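Local coordinates for protein 3-hydroxyadipyl-CoA dehydrogenase (Escherichia coli, PDB 3MOG) that catalyses the NAD-dependent oxidation of (3S)-3-hydroxyadipyl-CoA to 3-oxoadipyl-CoA in the breakdown of phenylacetate, working as a homotrimer, at residues 22-30 with 171-179; 344-354 with 369-379. All coordinates share one frame; numbering follows the deposited sequence.

Interaction 1. Residues 22-30 with 171-179; sequences EVAASHGHQ and ELTLSWGKQ
Trp176, just past helix 163-175, lays its indole against Val23 and Ala24 near the C-terminal end of helix 15-26. Its CG lies anti to its own carbonyl carbon (chi1 -62°), and this turn lays the six-membered ring over Ala24, whose CB sits 4.1 Å from the ring centroid in a CH-pi contact. Alanine suits the place, its small CB lying over the ring face, 26° off the normal. Val23, CG1 anti to the backbone N (chi1 172°), puts that methyl 3.8 Å from Trp176 CB, while Leu172 CG covers the indole face opposite Ala24. His27 lies flat over the backbone: Trp176 CA stands 3.6 Å above the imidazole centre. The ring is steadied by a nearly straight bond from His27 ND1 to Val23 O (2.8 Å), which Ser26 OG reaches from the other carbonyl face. At the indole edge, His29 NE2 lies 3.1 Å from Trp176 NE1; a water hydrogen-bonded to the same NE2 donates to Ser175 OG, and His29 ND1 is held by Gln6 O. Gly177, at positive phi, closes a Schellman motif. Two helix ends of the NAD-binding domain thus meet through an aromatic cluster whose bonds to backbone oxygens and water fix the imidazoles' rotation.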
ATOM      1  N   GLU C  22      32.648  25.399 -11.093  1.00 48.61           N
ATOM      2  CA  GLU C  22      32.636  26.421 -12.142  1.00 50.67           C
ATOM      3  C   GLU C  22      31.793  27.644 -11.763  1.00 53.98           C
ATOM      4  O   GLU C  22      32.240  28.778 -11.946  1.00 56.23           O
ATOM      5  CB  GLU C  22      32.141  25.823 -13.460  1.00 52.34           C
ATOM      6  CG  GLU C  22      32.112  26.807 -14.638  1.00 54.49           C
ATOM      7  CD  GLU C  22      31.501  26.202 -15.889  1.00 53.89           C
ATOM      8  OE1 GLU C  22      30.938  26.969 -16.693  1.00 59.95           O
ATOM      9  OE2 GLU C  22      31.574  24.962 -16.068  1.00 54.98           O
ATOM     10  N   VAL C  23      30.608  27.404 -11.198  1.00 53.12           N
ATOM     11  CA  VAL C  23      29.706  28.475 -10.757  1.00 46.64           C
ATOM     12  C   VAL C  23      30.329  29.295  -9.644  1.00 50.54           C
ATOM     13  O   VAL C  23      30.350  30.531  -9.714  1.00 51.66           O
ATOM     14  CB  VAL C  23      28.340  27.922 -10.284  1.00 50.28           C
ATOM     15  CG1 VAL C  23      27.489  29.015  -9.636  1.00 41.43           C
ATOM     16  CG2 VAL C  23      27.597  27.283 -11.451  1.00 49.54           C
ATOM     17  N   ALA C  24      30.840  28.605  -8.626  1.00 48.05           N
ATOM     18  CA  ALA C  24      31.452  29.267  -7.481  1.00 46.51           C
ATOM     19  C   ALA C  24      32.691  30.080  -7.892  1.00 48.53           C
ATOM     20  O   ALA C  24      32.790  31.248  -7.534  1.00 47.73           O
ATOM     21  CB  ALA C  24      31.762  28.270  -6.347  1.00 41.89           C
ATOM     22  N   ALA C  25      33.591  29.488  -8.679  1.00 49.02           N
ATOM     23  CA  ALA C  25      34.800  30.201  -9.131  1.00 50.90           C
ATOM     24  C   ALA C  25      34.501  31.348 -10.098  1.00 53.23           C
ATOM     25  O   ALA C  25      35.179  32.374 -10.063  1.00 51.95           O
ATOM     26  CB  ALA C  25      35.798  29.245  -9.755  1.00 48.67           C
ATOM     27  N   SER C  26      33.484  31.182 -10.945  1.00 52.89           N
ATOM     28  CA  SER C  26      33.121  32.231 -11.912  1.00 53.56           C
ATOM     29  C   SER C  26      32.536  33.476 -11.242  1.00 50.22           C
ATOM     30  O   SER C  26      32.389  34.503 -11.884  1.00 57.38           O
ATOM     31  CB  SER C  26      32.202  31.702 -13.032  1.00 49.61           C
ATOM     32  OG  SER C  26      30.839  31.701 -12.648  1.00 61.44           O
ATOM     33  N   HIS C  27      32.245  33.374  -9.945  1.00 53.32           N
ATOM     34  CA  HIS C  27      31.670  34.465  -9.174  1.00 52.92           C
ATOM     35  C   HIS C  27      32.597  34.990  -8.066  1.00 54.81           C
ATOM     36  O   HIS C  27      32.140  35.646  -7.122  1.00 55.88           O
ATOM     37  CB  HIS C  27      30.299  34.059  -8.603  1.00 56.77           C
ATOM     38  CG  HIS C  27      29.217  33.977  -9.635  1.00 54.04           C
ATOM     39  ND1 HIS C  27      28.903  32.807 -10.293  1.00 55.28           N
ATOM     40  CD2 HIS C  27      28.375  34.920 -10.123  1.00 54.61           C
ATOM     41  CE1 HIS C  27      27.923  33.034 -11.150  1.00 57.18           C
ATOM     42  NE2 HIS C  27      27.577  34.306 -11.059  1.00 56.45           N
ATOM     43  N   GLY C  28      33.891  34.700  -8.179  1.00 55.30           N
ATOM     44  CA  GLY C  28      34.896  35.337  -7.324  1.00 52.37           C
ATOM     45  C   GLY C  28      35.363  34.532  -6.132  1.00 52.29           C
ATOM     46  O   GLY C  28      36.139  35.024  -5.311  1.00 52.08           O
ATOM     47  N   HIS C  29      34.910  33.287  -6.034  1.00 52.07           N
ATOM     48  CA  HIS C  29      35.315  32.439  -4.924  1.00 52.89           C
ATOM     49  C   HIS C  29      36.512  31.574  -5.256  1.00 57.91           C
ATOM     50  O   HIS C  29      36.585  30.970  -6.326  1.00 59.70           O
ATOM     51  CB  HIS C  29      34.153  31.560  -4.452  1.00 50.06           C
ATOM     52  CG  HIS C  29      32.976  32.346  -3.975  1.00 43.24           C
ATOM     53  ND1 HIS C  29      32.802  32.690  -2.655  1.00 42.89           N
ATOM     54  CD2 HIS C  29      31.935  32.891  -4.646  1.00 44.31           C
ATOM     55  CE1 HIS C  29      31.693  33.395  -2.527  1.00 44.25           C
ATOM     56  NE2 HIS C  29      31.151  33.538  -3.722  1.00 46.34           N
ATOM     57  N   GLN C  30      37.447  31.529  -4.314  1.00 57.51           N
ATOM     58  CA  GLN C  30      38.493  30.527  -4.306  1.00 60.23           C
ATOM     59  C   GLN C  30      37.812  29.171  -4.080  1.00 55.90           C
ATOM     60  O   GLN C  30      37.061  28.999  -3.115  1.00 53.04           O
ATOM     61  CB  GLN C  30      39.513  30.860  -3.205  1.00 61.24           C
ATOM     62  CG  GLN C  30      40.643  29.856  -3.042  1.00 74.45           C
ATOM     63  CD  GLN C  30      42.001  30.532  -2.950  1.00 88.19           C
ATOM     64  OE1 GLN C  30      42.757  30.315  -1.995  1.00 84.65           O
ATOM     65  NE2 GLN C  30      42.323  31.356  -3.954  1.00 84.73           N
ATOM     66  N   GLU C 171      21.045  33.866   0.045  1.00 55.04           N
ATOM     67  CA  GLU C 171      21.768  35.075  -0.363  1.00 57.35           C
ATOM     68  C   GLU C 171      22.967  34.756  -1.249  1.00 54.53           C
ATOM     69  O   GLU C 171      23.196  35.423  -2.259  1.00 57.48           O
ATOM     70  CB  GLU C 171      22.224  35.890   0.852  1.00 58.47           C
ATOM     71  CG  GLU C 171      22.751  37.268   0.463  1.00 80.43           C
ATOM     72  CD  GLU C 171      22.964  38.200   1.637  1.00 92.44           C
ATOM     73  OE1 GLU C 171      23.521  37.761   2.668  1.00 95.26           O
ATOM     74  OE2 GLU C 171      22.586  39.387   1.515  1.00 97.75           O
ATOM     75  N   LEU C 172      23.704  33.708  -0.889  1.00 54.08           N
ATOM     76  CA  LEU C 172      24.881  33.315  -1.649  1.00 54.01           C
ATOM     77  C   LEU C 172      24.545  32.820  -3.071  1.00 54.98           C
ATOM     78  O   LEU C 172      25.198  33.240  -4.043  1.00 50.06           O
ATOM     79  CB  LEU C 172      25.696  32.285  -0.862  1.00 56.50           C
ATOM     80  CG  LEU C 172      26.942  31.705  -1.540  1.00 54.71           C
ATOM     81  CD1 LEU C 172      28.075  32.726  -1.597  1.00 57.88           C
ATOM     82  CD2 LEU C 172      27.370  30.482  -0.784  1.00 41.43           C
ATOM     83  N   THR C 173      23.525  31.960  -3.201  1.00 49.65           N
ATOM     84  CA  THR C 173      23.113  31.483  -4.535  1.00 46.50           C
ATOM     85  C   THR C 173      22.471  32.582  -5.378  1.00 43.54           C
ATOM     86  O   THR C 173      22.626  32.598  -6.605  1.00 42.61           O
ATOM     87  CB  THR C 173      22.189  30.247  -4.486  1.00 52.15           C
ATOM     88  OG1 THR C 173      21.042  30.529  -3.682  1.00 51.46           O
ATOM     89  CG2 THR C 173      22.932  29.044  -3.897  1.00 54.66           C
ATOM     90  N   LEU C 174      21.756  33.497  -4.726  1.00 45.96           N
ATOM     91  CA  LEU C 174      21.326  34.742  -5.388  1.00 55.00           C
ATOM     92  C   LEU C 174      22.559  35.400  -5.999  1.00 48.84           C
ATOM     93  O   LEU C 174      22.608  35.619  -7.207  1.00 54.25           O
ATOM     94  CB  LEU C 174      20.598  35.701  -4.419  1.00 53.36           C
ATOM     95  CG  LEU C 174      19.087  35.493  -4.194  1.00 54.38           C
ATOM     96  CD1 LEU C 174      18.531  36.394  -3.092  1.00 47.06           C
ATOM     97  CD2 LEU C 174      18.281  35.675  -5.485  1.00 54.81           C
ATOM     98  N   SER C 175      23.590  35.606  -5.186  1.00 49.34           N
ATOM     99  CA  SER C 175      24.839  36.195  -5.684  1.00 56.23           C
ATOM    100  C   SER C 175      25.541  35.380  -6.792  1.00 57.98           C
ATOM    101  O   SER C 175      26.347  35.935  -7.533  1.00 51.55           O
ATOM    102  CB  SER C 175      25.796  36.517  -4.526  1.00 53.03           C
ATOM    103  OG  SER C 175      26.478  35.364  -4.067  1.00 60.21           O
ATOM    104  N   TRP C 176      25.224  34.084  -6.921  1.00 59.54           N
ATOM    105  CA  TRP C 176      25.735  33.270  -8.043  1.00 51.53           C
ATOM    106  C   TRP C 176      24.820  33.287  -9.272  1.00 55.09           C
ATOM    107  O   TRP C 176      25.001  32.493 -10.220  1.00 51.52           O
ATOM    108  CB  TRP C 176      26.033  31.825  -7.618  1.00 53.53           C
ATOM    109  CG  TRP C 176      27.098  31.693  -6.553  1.00 51.43           C
ATOM    110  CD1 TRP C 176      27.919  32.680  -6.088  1.00 53.53           C
ATOM    111  CD2 TRP C 176      27.475  30.494  -5.845  1.00 51.65           C
ATOM    112  NE1 TRP C 176      28.755  32.185  -5.118  1.00 46.12           N
ATOM    113  CE2 TRP C 176      28.517  30.848  -4.955  1.00 50.55           C
ATOM    114  CE3 TRP C 176      27.024  29.162  -5.866  1.00 44.42           C
ATOM    115  CZ2 TRP C 176      29.119  29.919  -4.087  1.00 49.53           C
ATOM    116  CZ3 TRP C 176      27.630  28.237  -5.014  1.00 45.98           C
ATOM    117  CH2 TRP C 176      28.662  28.623  -4.129  1.00 46.34           C
ATOM    118  N   GLY C 177      23.850  34.205  -9.263  1.00 55.61           N
ATOM    119  CA  GLY C 177      22.902  34.349 -10.367  1.00 54.94           C
ATOM    120  C   GLY C 177      21.894  33.208 -10.430  1.00 57.88           C
ATOM    121  O   GLY C 177      21.311  32.946 -11.486  1.00 55.10           O
ATOM    122  N   LYS C 178      21.713  32.515  -9.304  1.00 55.31           N
ATOM    123  CA  LYS C 178      20.740  31.433  -9.211  1.00 54.82           C
ATOM    124  C   LYS C 178      19.462  31.938  -8.580  1.00 54.24           C
ATOM    125  O   LYS C 178      19.376  33.092  -8.155  1.00 54.67           O
ATOM    126  CB  LYS C 178      21.279  30.249  -8.390  1.00 53.75           C
ATOM    127  CG  LYS C 178      22.538  29.570  -8.940  1.00 47.23           C
ATOM    128  CD  LYS C 178      22.414  29.209 -10.408  1.00 47.74           C
ATOM    129  CE  LYS C 178      23.691  28.540 -10.912  1.00 48.24           C
ATOM    130  NZ  LYS C 178      23.620  28.235 -12.379  1.00 51.07           N
ATOM    131  N   GLN C 179      18.471  31.060  -8.523  1.00 52.81           N
ATOM    132  CA  GLN C 179      17.234  31.343  -7.828  1.00 47.39           C
ATOM    133  C   GLN C 179      17.019  30.259  -6.780  1.00 50.04           C
ATOM    134  O   GLN C 179      16.648  29.132  -7.113  1.00 54.43           O
ATOM    135  CB  GLN C 179      16.062  31.373  -8.818  1.00 46.55           C
ATOM    136  CG  GLN C 179      14.755  31.906  -8.230  1.00 57.73           C
ATOM    137  CD  GLN C 179      14.911  33.279  -7.591  1.00 63.09           C
ATOM    138  OE1 GLN C 179      15.366  34.224  -8.234  1.00 67.89           O
ATOM    139  NE2 GLN C 179      14.551  33.387  -6.312  1.00 61.60           N
TER
HETATM  140  O   HOH W   1      29.363  35.597  -4.597  1.00 57.74           O

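Interaction 2. Residues 344-354 with 369-379; sequences IDKMAGKVVTI and IYYLQQQGKTV
Val351 and Val352 pair in parallel with Thr378 and Val379 through two backbone bonds: Thr378 N to Lys350 O (3.0 Å), from above the carbonyl plane, and the straighter Val352 N to Thr378 O (3.0 Å). The beta-branched side chains suit extended strands. Val351 and Thr378 occupy one sheet face, Val352 and Val379 the other, where helix 362-373 packs. There Ile354, its CG1 set between the backbone N and carbonyl carbon (chi1 72°), reaches two helix residues: CD1 meets Ile369 CG1 (3.7 Å), the side chains crossing at about a right angle, and CG2 lies against Leu372 CD1 (3.7 Å). Leu372 CD2 meets Ile344 CD1 tip to tip at 3.7 Å, and Leu322 touches both residues. Val352 CG2 rests on the Lys377 chain, 3.7 Å from its CG. Backbone bonds from Asp345 N to Thr353 O and Thr353 N to Asp345 O pair the strands carrying Ile344 and Ile354. A type I turn, Gln373 to Gly376, follows the helix; at Gly376 (phi 98°) a CB would press on Gln375 O. Hydrophobic contact thus holds this beta-alpha-beta crossover of the reduced Rossmann-fold domain, while at its margin Lys346 NZ and Lys377 NZ stand 3.9 Å apart, probably unfavourable in itself, though Glu324, touching Lys346, may offset it.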
ATOM      1  N   ILE C 344     -13.352  16.687 -25.962  1.00 45.98           N
ATOM      2  CA  ILE C 344     -12.114  17.355 -26.346  1.00 45.59           C
ATOM      3  C   ILE C 344     -11.228  17.667 -25.129  1.00 44.49           C
ATOM      4  O   ILE C 344     -11.708  17.976 -24.034  1.00 49.15           O
ATOM      5  CB  ILE C 344     -12.384  18.633 -27.206  1.00 43.46           C
ATOM      6  CG1 ILE C 344     -11.093  19.336 -27.596  1.00 48.71           C
ATOM      7  CG2 ILE C 344     -13.286  19.623 -26.486  1.00 44.67           C
ATOM      8  CD1 ILE C 344     -11.305  20.540 -28.490  1.00 61.78           C
ATOM      9  N   ASP C 345      -9.927  17.574 -25.361  1.00 47.51           N
ATOM     10  CA  ASP C 345      -8.895  17.789 -24.378  1.00 46.53           C
ATOM     11  C   ASP C 345      -7.999  18.865 -24.952  1.00 47.01           C
ATOM     12  O   ASP C 345      -7.169  18.589 -25.826  1.00 46.81           O
ATOM     13  CB  ASP C 345      -8.107  16.487 -24.252  1.00 42.24           C
ATOM     14  CG  ASP C 345      -7.065  16.516 -23.168  1.00 49.53           C
ATOM     15  OD1 ASP C 345      -6.038  15.816 -23.328  1.00 49.03           O
ATOM     16  OD2 ASP C 345      -7.275  17.204 -22.151  1.00 52.81           O
ATOM     17  N   LYS C 346      -8.164  20.098 -24.483  1.00 49.15           N
ATOM     18  CA  LYS C 346      -7.414  21.217 -25.068  1.00 48.72           C
ATOM     19  C   LYS C 346      -6.999  22.253 -24.048  1.00 46.16           C
ATOM     20  O   LYS C 346      -7.701  22.455 -23.052  1.00 46.78           O
ATOM     21  CB  LYS C 346      -8.211  21.904 -26.193  1.00 48.31           C
ATOM     22  CG  LYS C 346      -9.525  22.560 -25.758  1.00 51.48           C
ATOM     23  CD  LYS C 346      -9.961  23.678 -26.704  1.00 63.15           C
ATOM     24  CE  LYS C 346     -11.399  24.126 -26.401  1.00 69.06           C
ATOM     25  NZ  LYS C 346     -11.835  25.318 -27.193  1.00 75.72           N
ATOM     26  N   MET C 347      -5.845  22.882 -24.288  1.00 46.42           N
ATOM     27  CA  MET C 347      -5.503  24.144 -23.617  1.00 54.20           C
ATOM     28  C   MET C 347      -5.252  25.242 -24.653  1.00 58.75           C
ATOM     29  O   MET C 347      -6.123  25.485 -25.478  1.00 61.52           O
ATOM     30  CB  MET C 347      -4.375  23.982 -22.592  1.00 46.43           C
ATOM     31  CG  MET C 347      -4.852  23.238 -21.322  1.00 50.04           C
ATOM     32  SD  MET C 347      -3.608  23.039 -20.033  1.00 40.21           S
ATOM     33  CE  MET C 347      -4.560  22.154 -18.824  1.00 38.02           C
ATOM     34  N   ALA C 348      -4.092  25.899 -24.628  1.00 62.07           N
ATOM     35  CA  ALA C 348      -3.860  27.050 -25.522  1.00 61.16           C
ATOM     36  C   ALA C 348      -3.212  26.665 -26.846  1.00 60.42           C
ATOM     37  O   ALA C 348      -3.483  27.283 -27.879  1.00 59.28           O
ATOM     38  CB  ALA C 348      -3.042  28.127 -24.826  1.00 58.02           C
ATOM     39  N   GLY C 349      -2.369  25.635 -26.807  1.00 58.47           N
ATOM     40  CA  GLY C 349      -1.641  25.165 -27.985  1.00 59.63           C
ATOM     41  C   GLY C 349      -2.521  24.648 -29.110  1.00 60.11           C
ATOM     42  O   GLY C 349      -3.714  24.410 -28.926  1.00 54.26           O
ATOM     43  N   LYS C 350      -1.926  24.483 -30.285  1.00 61.68           N
ATOM     44  CA  LYS C 350      -2.682  24.097 -31.471  1.00 67.67           C
ATOM     45  C   LYS C 350      -3.060  22.622 -31.480  1.00 64.97           C
ATOM     46  O   LYS C 350      -4.077  22.245 -32.046  1.00 66.57           O
ATOM     47  CB  LYS C 350      -1.925  24.482 -32.743  1.00 71.55           C
ATOM     48  CG  LYS C 350      -2.137  25.935 -33.132  1.00 83.86           C
ATOM     49  CD  LYS C 350      -0.821  26.638 -33.415  1.00 95.99           C
ATOM     50  CE  LYS C 350      -0.988  28.148 -33.313  1.00104.58           C
ATOM     51  NZ  LYS C 350       0.322  28.855 -33.208  1.00110.30           N
ATOM     52  N   VAL C 351      -2.252  21.792 -30.836  1.00 64.19           N
ATOM     53  CA  VAL C 351      -2.554  20.371 -30.772  1.00 63.49           C
ATOM     54  C   VAL C 351      -3.664  20.104 -29.766  1.00 64.62           C
ATOM     55  O   VAL C 351      -3.611  20.556 -28.625  1.00 68.79           O
ATOM     56  CB  VAL C 351      -1.289  19.530 -30.545  1.00 65.38           C
ATOM     57  CG1 VAL C 351      -1.632  18.132 -30.061  1.00 65.81           C
ATOM     58  CG2 VAL C 351      -0.493  19.465 -31.846  1.00 61.48           C
ATOM     59  N   VAL C 352      -4.682  19.391 -30.236  1.00 62.85           N
ATOM     60  CA  VAL C 352      -5.900  19.113 -29.492  1.00 57.53           C
ATOM     61  C   VAL C 352      -6.180  17.598 -29.609  1.00 59.31           C
ATOM     62  O   VAL C 352      -6.082  17.040 -30.713  1.00 58.31           O
ATOM     63  CB  VAL C 352      -7.041  19.952 -30.121  1.00 60.89           C
ATOM     64  CG1 VAL C 352      -8.379  19.278 -30.018  1.00 60.87           C
ATOM     65  CG2 VAL C 352      -7.086  21.343 -29.525  1.00 58.15           C
ATOM     66  N   THR C 353      -6.492  16.914 -28.501  1.00 54.99           N
ATOM     67  CA  THR C 353      -6.978  15.529 -28.632  1.00 50.67           C
ATOM     68  C   THR C 353      -8.490  15.407 -28.450  1.00 48.53           C
ATOM     69  O   THR C 353      -9.113  16.203 -27.744  1.00 49.11           O
ATOM     70  CB  THR C 353      -6.186  14.439 -27.812  1.00 51.69           C
ATOM     71  OG1 THR C 353      -6.498  14.515 -26.418  1.00 59.77           O
ATOM     72  CG2 THR C 353      -4.696  14.559 -28.009  1.00 54.72           C
ATOM     73  N   ILE C 354      -9.080  14.424 -29.132  1.00 44.21           N
ATOM     74  CA  ILE C 354     -10.530  14.211 -29.099  1.00 44.90           C
ATOM     75  C   ILE C 354     -10.854  12.725 -29.009  1.00 46.53           C
ATOM     76  O   ILE C 354     -10.029  11.881 -29.343  1.00 45.51           O
ATOM     77  CB  ILE C 354     -11.279  14.810 -30.350  1.00 49.90           C
ATOM     78  CG1 ILE C 354     -10.992  13.993 -31.618  1.00 54.38           C
ATOM     79  CG2 ILE C 354     -10.957  16.304 -30.553  1.00 48.37           C
ATOM     80  CD1 ILE C 354     -12.076  14.085 -32.664  1.00 62.07           C
ATOM     81  N   ILE C 369     -14.897  17.414 -35.994  1.00 59.68           N
ATOM     82  CA  ILE C 369     -13.504  17.491 -36.460  1.00 61.11           C
ATOM     83  C   ILE C 369     -13.334  18.695 -37.393  1.00 62.55           C
ATOM     84  O   ILE C 369     -12.353  19.445 -37.267  1.00 64.14           O
ATOM     85  CB  ILE C 369     -13.032  16.172 -37.160  1.00 60.35           C
ATOM     86  CG1 ILE C 369     -13.011  15.012 -36.165  1.00 57.26           C
ATOM     87  CG2 ILE C 369     -11.640  16.341 -37.805  1.00 53.20           C
ATOM     88  CD1 ILE C 369     -12.753  13.633 -36.784  1.00 62.08           C
ATOM     89  N   TYR C 370     -14.302  18.878 -38.299  1.00 56.53           N
ATOM     90  CA  TYR C 370     -14.309  20.002 -39.237  1.00 64.47           C
ATOM     91  C   TYR C 370     -14.282  21.332 -38.486  1.00 63.30           C
ATOM     92  O   TYR C 370     -13.410  22.163 -38.729  1.00 64.55           O
ATOM     93  CB  TYR C 370     -15.522  19.950 -40.198  1.00 65.42           C
ATOM     94  CG  TYR C 370     -15.617  21.167 -41.119  1.00 73.45           C
ATOM     95  CD1 TYR C 370     -14.871  21.238 -42.304  1.00 78.40           C
ATOM     96  CD2 TYR C 370     -16.436  22.254 -40.793  1.00 78.70           C
ATOM     97  CE1 TYR C 370     -14.939  22.362 -43.140  1.00 80.94           C
ATOM     98  CE2 TYR C 370     -16.508  23.381 -41.613  1.00 87.47           C
ATOM     99  CZ  TYR C 370     -15.761  23.428 -42.786  1.00 90.43           C
ATOM    100  OH  TYR C 370     -15.844  24.543 -43.594  1.00 91.40           O
ATOM    101  N   TYR C 371     -15.238  21.513 -37.577  1.00 62.48           N
ATOM    102  CA  TYR C 371     -15.335  22.726 -36.767  1.00 67.42           C
ATOM    103  C   TYR C 371     -14.013  23.114 -36.115  1.00 68.61           C
ATOM    104  O   TYR C 371     -13.634  24.290 -36.120  1.00 69.64           O
ATOM    105  CB  TYR C 371     -16.418  22.572 -35.692  1.00 65.63           C
ATOM    106  CG  TYR C 371     -16.428  23.706 -34.692  1.00 71.99           C
ATOM    107  CD1 TYR C 371     -15.968  23.516 -33.379  1.00 70.81           C
ATOM    108  CD2 TYR C 371     -16.871  24.978 -35.061  1.00 73.81           C
ATOM    109  CE1 TYR C 371     -15.963  24.562 -32.463  1.00 69.38           C
ATOM    110  CE2 TYR C 371     -16.867  26.032 -34.156  1.00 69.91           C
ATOM    111  CZ  TYR C 371     -16.419  25.817 -32.858  1.00 78.43           C
ATOM    112  OH  TYR C 371     -16.421  26.861 -31.964  1.00 84.92           O
ATOM    113  N   LEU C 372     -13.321  22.117 -35.564  1.00 63.59           N
ATOM    114  CA  LEU C 372     -12.071  22.337 -34.855  1.00 62.88           C
ATOM    115  C   LEU C 372     -10.947  22.756 -35.785  1.00 64.38           C
ATOM    116  O   LEU C 372     -10.191  23.682 -35.470  1.00 61.59           O
ATOM    117  CB  LEU C 372     -11.673  21.083 -34.067  1.00 63.74           C
ATOM    118  CG  LEU C 372     -12.535  20.753 -32.846  1.00 58.87           C
ATOM    119  CD1 LEU C 372     -12.205  19.372 -32.305  1.00 61.09           C
ATOM    120  CD2 LEU C 372     -12.364  21.817 -31.778  1.00 56.95           C
ATOM    121  N   GLN C 373     -10.853  22.070 -36.927  1.00 69.83           N
ATOM    122  CA  GLN C 373      -9.826  22.322 -37.944  1.00 72.04           C
ATOM    123  C   GLN C 373      -9.927  23.738 -38.496  1.00 74.37           C
ATOM    124  O   GLN C 373      -8.910  24.384 -38.761  1.00 79.22           O
ATOM    125  CB  GLN C 373      -9.944  21.317 -39.089  1.00 66.20           C
ATOM    126  CG  GLN C 373      -9.375  19.940 -38.792  1.00 63.92           C
ATOM    127  CD  GLN C 373      -9.719  18.925 -39.869  1.00 68.28           C
ATOM    128  OE1 GLN C 373     -10.682  19.097 -40.619  1.00 73.19           O
ATOM    129  NE2 GLN C 373      -8.937  17.855 -39.945  1.00 63.74           N
ATOM    130  N   GLN C 374     -11.160  24.221 -38.629  1.00 73.32           N
ATOM    131  CA  GLN C 374     -11.426  25.566 -39.124  1.00 78.42           C
ATOM    132  C   GLN C 374     -11.072  26.654 -38.095  1.00 77.09           C
ATOM    133  O   GLN C 374     -11.218  27.851 -38.371  1.00 77.52           O
ATOM    134  CB  GLN C 374     -12.891  25.678 -39.575  1.00 77.53           C
ATOM    135  CG  GLN C 374     -13.099  26.529 -40.840  1.00 88.16           C
ATOM    136  CD  GLN C 374     -12.345  26.002 -42.063  1.00 89.08           C
ATOM    137  OE1 GLN C 374     -12.343  24.797 -42.343  1.00 87.41           O
ATOM    138  NE2 GLN C 374     -11.705  26.911 -42.800  1.00 89.17           N
ATOM    139  N   GLN C 375     -10.601  26.230 -36.920  1.00 74.09           N
ATOM    140  CA  GLN C 375     -10.170  27.144 -35.865  1.00 72.17           C
ATOM    141  C   GLN C 375      -8.662  27.101 -35.651  1.00 70.89           C
ATOM    142  O   GLN C 375      -8.151  27.675 -34.690  1.00 78.09           O
ATOM    143  CB  GLN C 375     -10.901  26.855 -34.551  1.00 76.39           C
ATOM    144  CG  GLN C 375     -12.407  26.998 -34.638  1.00 78.74           C
ATOM    145  CD  GLN C 375     -13.050  27.229 -33.293  1.00 87.79           C
ATOM    146  OE1 GLN C 375     -12.750  26.538 -32.314  1.00 93.68           O
ATOM    147  NE2 GLN C 375     -13.947  28.208 -33.234  1.00 86.58           N
ATOM    148  N   GLY C 376      -7.951  26.427 -36.548  1.00 67.17           N
ATOM    149  CA  GLY C 376      -6.489  26.408 -36.515  1.00 68.28           C
ATOM    150  C   GLY C 376      -5.887  25.183 -35.846  1.00 70.14           C
ATOM    151  O   GLY C 376      -4.674  24.962 -35.897  1.00 72.82           O
ATOM    152  N   LYS C 377      -6.736  24.373 -35.232  1.00 69.04           N
ATOM    153  CA  LYS C 377      -6.251  23.281 -34.405  1.00 69.35           C
ATOM    154  C   LYS C 377      -5.899  22.040 -35.205  1.00 68.99           C
ATOM    155  O   LYS C 377      -6.528  21.749 -36.228  1.00 69.28           O
ATOM    156  CB  LYS C 377      -7.249  22.983 -33.285  1.00 69.29           C
ATOM    157  CG  LYS C 377      -7.137  24.007 -32.156  1.00 73.75           C
ATOM    158  CD  LYS C 377      -8.479  24.390 -31.576  1.00 82.84           C
ATOM    159  CE  LYS C 377      -8.347  25.669 -30.751  1.00 86.33           C
ATOM    160  NZ  LYS C 377      -9.668  26.232 -30.351  1.00 90.87           N
ATOM    161  N   THR C 378      -4.846  21.355 -34.754  1.00 69.08           N
ATOM    162  CA  THR C 378      -4.509  20.015 -35.225  1.00 67.37           C
ATOM    163  C   THR C 378      -5.248  19.011 -34.343  1.00 62.53           C
ATOM    164  O   THR C 378      -4.997  18.931 -33.134  1.00 59.35           O
ATOM    165  CB  THR C 378      -2.999  19.722 -35.122  1.00 69.47           C
ATOM    166  OG1 THR C 378      -2.246  20.770 -35.746  1.00 70.22           O
ATOM    167  CG2 THR C 378      -2.671  18.387 -35.783  1.00 68.44           C
ATOM    168  N   VAL C 379      -6.152  18.256 -34.957  1.00 60.35           N
ATOM    169  CA  VAL C 379      -6.991  17.290 -34.251  1.00 59.73           C
ATOM    170  C   VAL C 379      -6.376  15.892 -34.260  1.00 58.70           C
ATOM    171  O   VAL C 379      -6.238  15.286 -35.322  1.00 61.80           O
ATOM    172  CB  VAL C 379      -8.400  17.212 -34.885  1.00 59.04           C
ATOM    173  CG1 VAL C 379      -9.304  16.282 -34.088  1.00 62.23           C
ATOM    174  CG2 VAL C 379      -9.015  18.586 -34.981  1.00 55.36           C
TER

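In the fold
From the N terminus, the chain enters the NAD-binding domain through strand 8-11 and helix 15-26, then runs through some 140 residues before helix 163-175 returns to close interaction 1. That long loop takes in most of the domain's sheet, so its first helix is joined to its last. Interaction 2 begins only after this loop is complete and closes a short one, a single crossover from strand 351-356 through helix 362-373 to edge strand 378-381 of the reduced Rossmann-fold domain. The two contacts are therefore in series, neither nesting nor crossing. Their centres lie 45 Å apart on opposite sides of the chain's centre, one in each Rossmann-type domain.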